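PDB 5DJS: tetratricopeptide TPR_2 repeat protein from Thermobaculum terrenum, which is of unknown function but combines tetratricopeptide repeats with a GT-B fold of the glycosyl transferase family 41 kind and is seen here with uridine-5'-diphosphate bound. Local coordinates for residues P157-L163 with R513-R517; R306-N312 with D500-F504. The protein carries 1 engineered substitution. All coordinates share one frame; numbering follows the deposited sequence.

Overall arrangement
Both contacts are made by the long C-terminal helix 479-521 as it runs back from the second Rossmann-like half of the GT-B fold along the first. In interaction 2 it meets 306-312, in the connection that leaves the first parallel sheet for the second; between three and four turns further on, in interaction 1, it meets 157-163, the loop leading into strand 163-169. Their centres lie 22 Å apart and their nearest atoms about 10 Å, so they do not touch. Interaction 2 is the deeper, 19 Å from the centre of the chain against 30 Å, and the side chain of its Tyr308 comes to about 8 Å from the bound uridine-5'-diphosphate.

Interaction 1 of 2, residues P157-L163 with R513-R517; sequences PDPHRRL and RRMWR
The indole of Trp516 takes Leu163 on one face and meets Asp158 O at its edge, while the guanidinium of Arg513 takes the other methyl of the same leucine on a face and the carbonyls of Pro159 and Arg161 at its edge. The branched Leu163 suits this place because each methyl serves one flat group: CD1 stands 3.5 Å from the centroid of the Trp516 five-membered ring in a CH-pi contact, and CD2 lies 3.6 Å from Arg513 CZ. Trp516 CG is anti to the backbone N (chi1 177°), which carries the ring out toward the loop. There Trp516 NE1 donates to Asp158 O at 2.9 Å, nearly straight and in the ring plane, although it approaches from above the carbonyl plane. Arg513 bends at chi2 and chi3 to bring NH1 between two acceptors, Pro159 O at 3.0 Å and Arg161 O at 2.9 Å; NH2 adds a weak bond to Arg161 O. Asp158 to Arg161 form a type I turn, with Pro159 at a position that favours proline's fixed phi, and the turn presents these carbonyls to the helix. Arg161 NH1 comes 3.2 Å from Trp516 CZ2, its guanidinium almost perpendicular to the ring (82°). That charged end is held by Asp156 O and by a salt bridge to Asp239. Around the contact, Trp516 also rests on Pro154 and Pro262, Leu163 begins strand 163-169 beside strand 193-199, and the preceding helix residue, Met515, packs on strands 263-266 and 281-285.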
loop_
_atom_site.group_PDB
_atom_site.type_symbol
_atom_site.label_atom_id
_atom_site.label_comp_id
_atom_site.label_asym_id
_atom_site.label_seq_id
_atom_site.Cartn_x
_atom_site.Cartn_y
_atom_site.Cartn_z
ATOM N N PRO A 157 -30.150 16.579 7.232
ATOM C CA PRO A 157 -30.166 15.764 6.013
ATOM C C PRO A 157 -30.696 16.530 4.798
ATOM O O PRO A 157 -31.738 16.197 4.234
ATOM C CB PRO A 157 -31.066 14.579 6.395
ATOM C CG PRO A 157 -32.002 15.141 7.409
ATOM C CD PRO A 157 -31.264 16.235 8.139
ATOM N N ASP A 158 -29.937 17.537 4.392
ATOM C CA ASP A 158 -30.252 18.383 3.258
ATOM C C ASP A 158 -29.412 17.800 2.124
ATOM O O ASP A 158 -28.184 17.916 2.166
ATOM C CB ASP A 158 -29.853 19.834 3.579
ATOM C CG ASP A 158 -30.148 20.813 2.446
ATOM O OD1 ASP A 158 -30.696 20.420 1.385
ATOM O OD2 ASP A 158 -29.826 22.007 2.638
ATOM N N PRO A 159 -30.051 17.149 1.121
ATOM C CA PRO A 159 -29.251 16.504 0.059
ATOM C C PRO A 159 -28.311 17.429 -0.735
ATOM O O PRO A 159 -27.352 16.935 -1.341
ATOM C CB PRO A 159 -30.318 15.897 -0.870
ATOM C CG PRO A 159 -31.534 15.740 -0.019
ATOM C CD PRO A 159 -31.496 16.892 0.943
ATOM N N HIS A 160 -28.574 18.740 -0.724
ATOM C CA HIS A 160 -27.837 19.703 -1.543
ATOM C C HIS A 160 -26.848 20.574 -0.784
ATOM O O HIS A 160 -26.108 21.304 -1.418
ATOM C CB HIS A 160 -28.825 20.604 -2.300
ATOM C CG HIS A 160 -29.874 19.842 -3.056
ATOM N ND1 HIS A 160 -29.585 19.091 -4.178
ATOM C CD2 HIS A 160 -31.202 19.692 -2.835
ATOM C CE1 HIS A 160 -30.690 18.514 -4.618
ATOM N NE2 HIS A 160 -31.687 18.864 -3.822
ATOM N N ARG A 161 -26.814 20.513 0.548
ATOM C CA ARG A 161 -25.927 21.411 1.327
ATOM C C ARG A 161 -24.439 21.093 1.171
ATOM O O ARG A 161 -24.060 20.019 0.686
ATOM C CB ARG A 161 -26.289 21.427 2.823
ATOM C CG ARG A 161 -26.047 20.122 3.573
ATOM C CD ARG A 161 -26.243 20.279 5.068
ATOM N NE ARG A 161 -24.990 20.061 5.791
ATOM C CZ ARG A 161 -24.645 18.958 6.465
ATOM N NH1 ARG A 161 -25.445 17.900 6.561
ATOM N NH2 ARG A 161 -23.463 18.925 7.071
ATOM N N ARG A 162 -23.607 22.042 1.594
ATOM C CA ARG A 162 -22.162 21.844 1.593
ATOM C C ARG A 162 -21.823 20.708 2.568
ATOM O O ARG A 162 -22.264 20.720 3.720
ATOM C CB ARG A 162 -21.415 23.146 1.945
ATOM C CG ARG A 162 -19.926 22.952 2.242
ATOM C CD ARG A 162 -19.026 24.069 1.742
ATOM N NE ARG A 162 -18.409 24.847 2.816
ATOM C CZ ARG A 162 -17.112 25.173 2.912
ATOM N NH1 ARG A 162 -16.207 24.799 2.005
ATOM N NH2 ARG A 162 -16.703 25.897 3.954
ATOM N N LEU A 163 -21.056 19.734 2.081
ATOM C CA LEU A 163 -20.670 18.544 2.857
ATOM C C LEU A 163 -19.269 18.689 3.432
ATOM O O LEU A 163 -18.398 19.280 2.809
ATOM C CB LEU A 163 -20.717 17.293 1.977
ATOM C CG LEU A 163 -21.985 16.431 1.926
ATOM C CD1 LEU A 163 -23.267 17.171 2.280
ATOM C CD2 LEU A 163 -22.098 15.788 0.551
ATOM N N ARG A 513 -21.685 12.643 -3.323
ATOM C CA ARG A 513 -23.010 13.257 -3.329
ATOM C C ARG A 513 -24.119 12.203 -3.358
ATOM O O ARG A 513 -25.126 12.342 -2.675
ATOM C CB ARG A 513 -23.147 14.226 -4.522
ATOM C CG ARG A 513 -24.428 15.065 -4.550
ATOM C CD ARG A 513 -24.633 15.933 -3.308
ATOM N NE ARG A 513 -23.518 16.847 -3.035
ATOM C CZ ARG A 513 -23.506 17.759 -2.063
ATOM N NH1 ARG A 513 -24.551 17.908 -1.245
ATOM N NH2 ARG A 513 -22.433 18.535 -1.899
ATOM N N ARG A 514 -23.925 11.155 -4.147
ATOM C CA ARG A 514 -24.938 10.119 -4.296
ATOM C C ARG A 514 -24.980 9.195 -3.078
ATOM O O ARG A 514 -26.030 8.644 -2.760
ATOM C CB ARG A 514 -24.738 9.368 -5.617
ATOM C CG ARG A 514 -25.148 10.233 -6.815
ATOM C CD ARG A 514 -24.440 9.901 -8.127
ATOM N NE ARG A 514 -24.353 8.463 -8.353
ATOM C CZ ARG A 514 -25.363 7.674 -8.729
ATOM N NH1 ARG A 514 -26.591 8.159 -8.945
ATOM N NH2 ARG A 514 -25.142 6.369 -8.892
ATOM N N MET A 515 -23.844 9.046 -2.392
ATOM C CA MET A 515 -23.803 8.419 -1.066
ATOM C C MET A 515 -24.623 9.228 -0.059
ATOM O O MET A 515 -25.365 8.662 0.753
ATOM C CB MET A 515 -22.367 8.347 -0.521
ATOM C CG MET A 515 -21.404 7.398 -1.217
ATOM S SD MET A 515 -19.704 7.707 -0.658
ATOM C CE MET A 515 -18.799 7.159 -2.101
ATOM N N TRP A 516 -24.440 10.547 -0.096
ATOM C CA TRP A 516 -25.124 11.464 0.811
ATOM C C TRP A 516 -26.626 11.559 0.525
ATOM O O TRP A 516 -27.431 11.484 1.453
ATOM C CB TRP A 516 -24.484 12.854 0.766
ATOM C CG TRP A 516 -25.183 13.845 1.630
ATOM C CD1 TRP A 516 -26.014 14.831 1.216
ATOM C CD2 TRP A 516 -25.128 13.936 3.058
ATOM N NE1 TRP A 516 -26.481 15.545 2.292
ATOM C CE2 TRP A 516 -25.951 15.017 3.437
ATOM C CE3 TRP A 516 -24.464 13.212 4.056
ATOM C CZ2 TRP A 516 -26.130 15.396 4.768
ATOM C CZ3 TRP A 516 -24.644 13.589 5.388
ATOM C CH2 TRP A 516 -25.469 14.675 5.729
ATOM N N ARG A 517 -27.001 11.719 -0.745
ATOM C CA ARG A 517 -28.417 11.707 -1.118
ATOM C C ARG A 517 -29.084 10.458 -0.551
ATOM O O ARG A 517 -30.092 10.570 0.131
ATOM C CB ARG A 517 -28.639 11.796 -2.644
ATOM C CG ARG A 517 -30.067 11.421 -3.079
ATOM C CD ARG A 517 -30.485 11.918 -4.460
ATOM N NE ARG A 517 -29.460 11.721 -5.489
ATOM C CZ ARG A 517 -28.617 12.655 -5.947
ATOM N NH1 ARG A 517 -28.630 13.912 -5.489
ATOM N NH2 ARG A 517 -27.732 12.321 -6.886
#

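Interaction 2 of 2, residues R306-N312 with D500-F504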
loop_
_atom_site.group_PDB
_atom_site.type_symbol
_atom_site.label_atom_id
_atom_site.label_comp_id
_atom_site.label_asym_id
_atom_site.label_seq_id
_atom_site.Cartn_x
_atom_site.Cartn_y
_atom_site.Cartn_z
ATOM N N ARG A 306 -14.503 5.919 -14.536
ATOM C CA ARG A 306 -13.134 6.207 -14.942
ATOM C C ARG A 306 -12.213 5.367 -14.021
ATOM O O ARG A 306 -12.697 4.613 -13.177
ATOM C CB ARG A 306 -12.842 7.696 -14.743
ATOM C CG ARG A 306 -12.936 8.132 -13.291
ATOM C CD ARG A 306 -12.493 9.548 -13.024
ATOM N NE ARG A 306 -11.260 9.985 -13.688
ATOM C CZ ARG A 306 -10.028 9.539 -13.463
ATOM N NH1 ARG A 306 -9.779 8.559 -12.612
ATOM N NH2 ARG A 306 -9.016 10.075 -14.121
ATOM N N PHE A 307 -10.900 5.546 -14.149
ATOM C CA PHE A 307 -9.929 4.907 -13.259
ATOM C C PHE A 307 -10.133 5.397 -11.823
ATOM O O PHE A 307 -10.446 6.566 -11.612
ATOM C CB PHE A 307 -8.499 5.203 -13.744
ATOM C CG PHE A 307 -7.421 4.466 -12.992
ATOM C CD1 PHE A 307 -7.431 3.073 -12.910
ATOM C CD2 PHE A 307 -6.372 5.164 -12.384
ATOM C CE1 PHE A 307 -6.433 2.398 -12.229
ATOM C CE2 PHE A 307 -5.369 4.489 -11.703
ATOM C CZ PHE A 307 -5.397 3.102 -11.630
ATOM N N TYR A 308 -9.959 4.509 -10.839
ATOM C CA TYR A 308 -10.277 4.843 -9.438
ATOM C C TYR A 308 -9.322 5.824 -8.740
ATOM O O TYR A 308 -9.519 6.097 -7.565
ATOM C CB TYR A 308 -10.442 3.566 -8.601
ATOM C CG TYR A 308 -9.158 2.940 -8.048
ATOM C CD1 TYR A 308 -8.148 2.458 -8.896
ATOM C CD2 TYR A 308 -8.977 2.792 -6.671
ATOM C CE1 TYR A 308 -6.998 1.878 -8.386
ATOM C CE2 TYR A 308 -7.829 2.208 -6.154
ATOM C CZ TYR A 308 -6.841 1.754 -7.011
ATOM O OH TYR A 308 -5.706 1.172 -6.493
ATOM N N LEU A 309 -8.315 6.347 -9.446
ATOM C CA LEU A 309 -7.345 7.281 -8.883
ATOM C C LEU A 309 -7.054 8.415 -9.866
ATOM O O LEU A 309 -7.272 8.244 -11.068
ATOM C CB LEU A 309 -6.040 6.544 -8.606
ATOM C CG LEU A 309 -6.108 5.327 -7.691
ATOM C CD1 LEU A 309 -4.786 4.591 -7.689
ATOM C CD2 LEU A 309 -6.431 5.773 -6.292
ATOM N N PRO A 310 -6.536 9.564 -9.367
ATOM C CA PRO A 310 -6.083 10.637 -10.259
ATOM C C PRO A 310 -4.683 10.379 -10.850
ATOM O O PRO A 310 -3.716 10.207 -10.104
ATOM C CB PRO A 310 -6.071 11.871 -9.341
ATOM C CG PRO A 310 -5.787 11.331 -7.980
ATOM C CD PRO A 310 -6.349 9.928 -7.944
ATOM N N CYS A 311 -4.591 10.388 -12.181
ATOM C CA CYS A 311 -3.363 10.065 -12.934
ATOM C C CYS A 311 -2.467 11.257 -13.349
ATOM O O CYS A 311 -1.460 11.063 -14.047
ATOM C CB CYS A 311 -3.753 9.271 -14.179
ATOM S SG CYS A 311 -4.626 7.736 -13.813
ATOM N N ASN A 312 -2.804 12.476 -12.933
ATOM C CA ASN A 312 -1.968 13.639 -13.272
ATOM C C ASN A 312 -0.611 13.580 -12.562
ATOM O O ASN A 312 -0.563 13.313 -11.363
ATOM C CB ASN A 312 -2.690 14.960 -12.953
ATOM C CG ASN A 312 -2.928 15.158 -11.468
ATOM O OD1 ASN A 312 -3.543 14.319 -10.823
ATOM N ND2 ASN A 312 -2.414 16.244 -10.916
ATOM N N ASP A 500 -6.957 15.706 -15.840
ATOM C CA ASP A 500 -7.282 14.531 -14.997
ATOM C C ASP A 500 -7.481 14.800 -13.506
ATOM O O ASP A 500 -8.326 14.161 -12.875
ATOM C CB ASP A 500 -6.234 13.436 -15.175
ATOM C CG ASP A 500 -6.743 12.089 -14.771
ATOM O OD1 ASP A 500 -7.696 11.615 -15.405
ATOM O OD2 ASP A 500 -6.204 11.489 -13.824
ATOM N N GLN A 501 -6.702 15.724 -12.946
ATOM C CA GLN A 501 -6.909 16.194 -11.570
ATOM C C GLN A 501 -8.377 16.561 -11.337
ATOM O O GLN A 501 -9.075 15.884 -10.592
ATOM C CB GLN A 501 -6.000 17.392 -11.258
ATOM C CG GLN A 501 -6.300 18.084 -9.933
ATOM C CD GLN A 501 -5.199 19.020 -9.480
ATOM O OE1 GLN A 501 -4.294 19.353 -10.241
ATOM N NE2 GLN A 501 -5.271 19.450 -8.222
ATOM N N GLY A 502 -8.844 17.600 -12.024
ATOM C CA GLY A 502 -10.216 18.091 -11.888
ATOM C C GLY A 502 -11.266 17.131 -12.409
ATOM O O GLY A 502 -12.374 17.062 -11.873
ATOM N N SER A 503 -10.922 16.383 -13.449
ATOM C CA SER A 503 -11.838 15.402 -14.016
ATOM C C SER A 503 -12.125 14.270 -13.016
ATOM O O SER A 503 -13.284 13.880 -12.834
ATOM C CB SER A 503 -11.275 14.841 -15.320
ATOM O OG SER A 503 -12.302 14.231 -16.066
ATOM N N PHE A 504 -11.074 13.768 -12.351
ATOM C CA PHE A 504 -11.237 12.714 -11.340
ATOM C C PHE A 504 -12.034 13.187 -10.121
ATOM O O PHE A 504 -13.004 12.532 -9.732
ATOM C CB PHE A 504 -9.894 12.152 -10.836
ATOM C CG PHE A 504 -10.051 11.213 -9.657
ATOM C CD1 PHE A 504 -10.582 9.942 -9.842
ATOM C CD2 PHE A 504 -9.730 11.616 -8.359
ATOM C CE1 PHE A 504 -10.766 9.072 -8.777
ATOM C CE2 PHE A 504 -9.917 10.750 -7.282
ATOM C CZ PHE A 504 -10.430 9.477 -7.492
#
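Phe504 slides one ring face beneath the Leu309-Pro310 peptide and the proline ring, with Pro310 CD 4.0 Å from its centroid in a CH-pi contact. A flat phenyl against a rigid proline makes a compact apolar fit, and Val184 of helix 176-187 also packs on the phenyl. Arg306 reaches the ring from its edge, where NE lies in the ring plane; one face of its guanidinium lies over Phe504 CB, 3.7 Å below, while the guanidinium and ring planes stand 77° apart, so this is no stack. Arg306 bends at chi3 (-44°), folding the group over the helix; NH1 then donates to Leu309 O at 3.0 Å, and NH2 forms a salt bridge with Asp500 OD1, modelled too close for its length to be trusted. The contact belongs to the GT-B architecture: 306-312 follows the last strand of the first Rossmann-like sheet, and the C-terminal helix carrying 500-504 crosses back to that half. Asp500, at a kink in this helix, uses its second oxygen as well: Cys311 N donates to OD2 at 2.6 Å, nearly along the C-O axis. One carboxylate thus serves both a guanidinium and a backbone N-H of the loop. At the far end the side chains of Asn312 and Gln501 cross at a slant, their amide planes 25° apart, with Asn312 ND2 3.7 Å from Gln501 OE1, too long for a hydrogen bond; Gln501 NE2 instead binds Glu186 and Pro183 O. Tyr308 and Leu309, whose side chains set off away from the helix, pack on Cys422, a residue of the uridine-5'-diphosphate pocket.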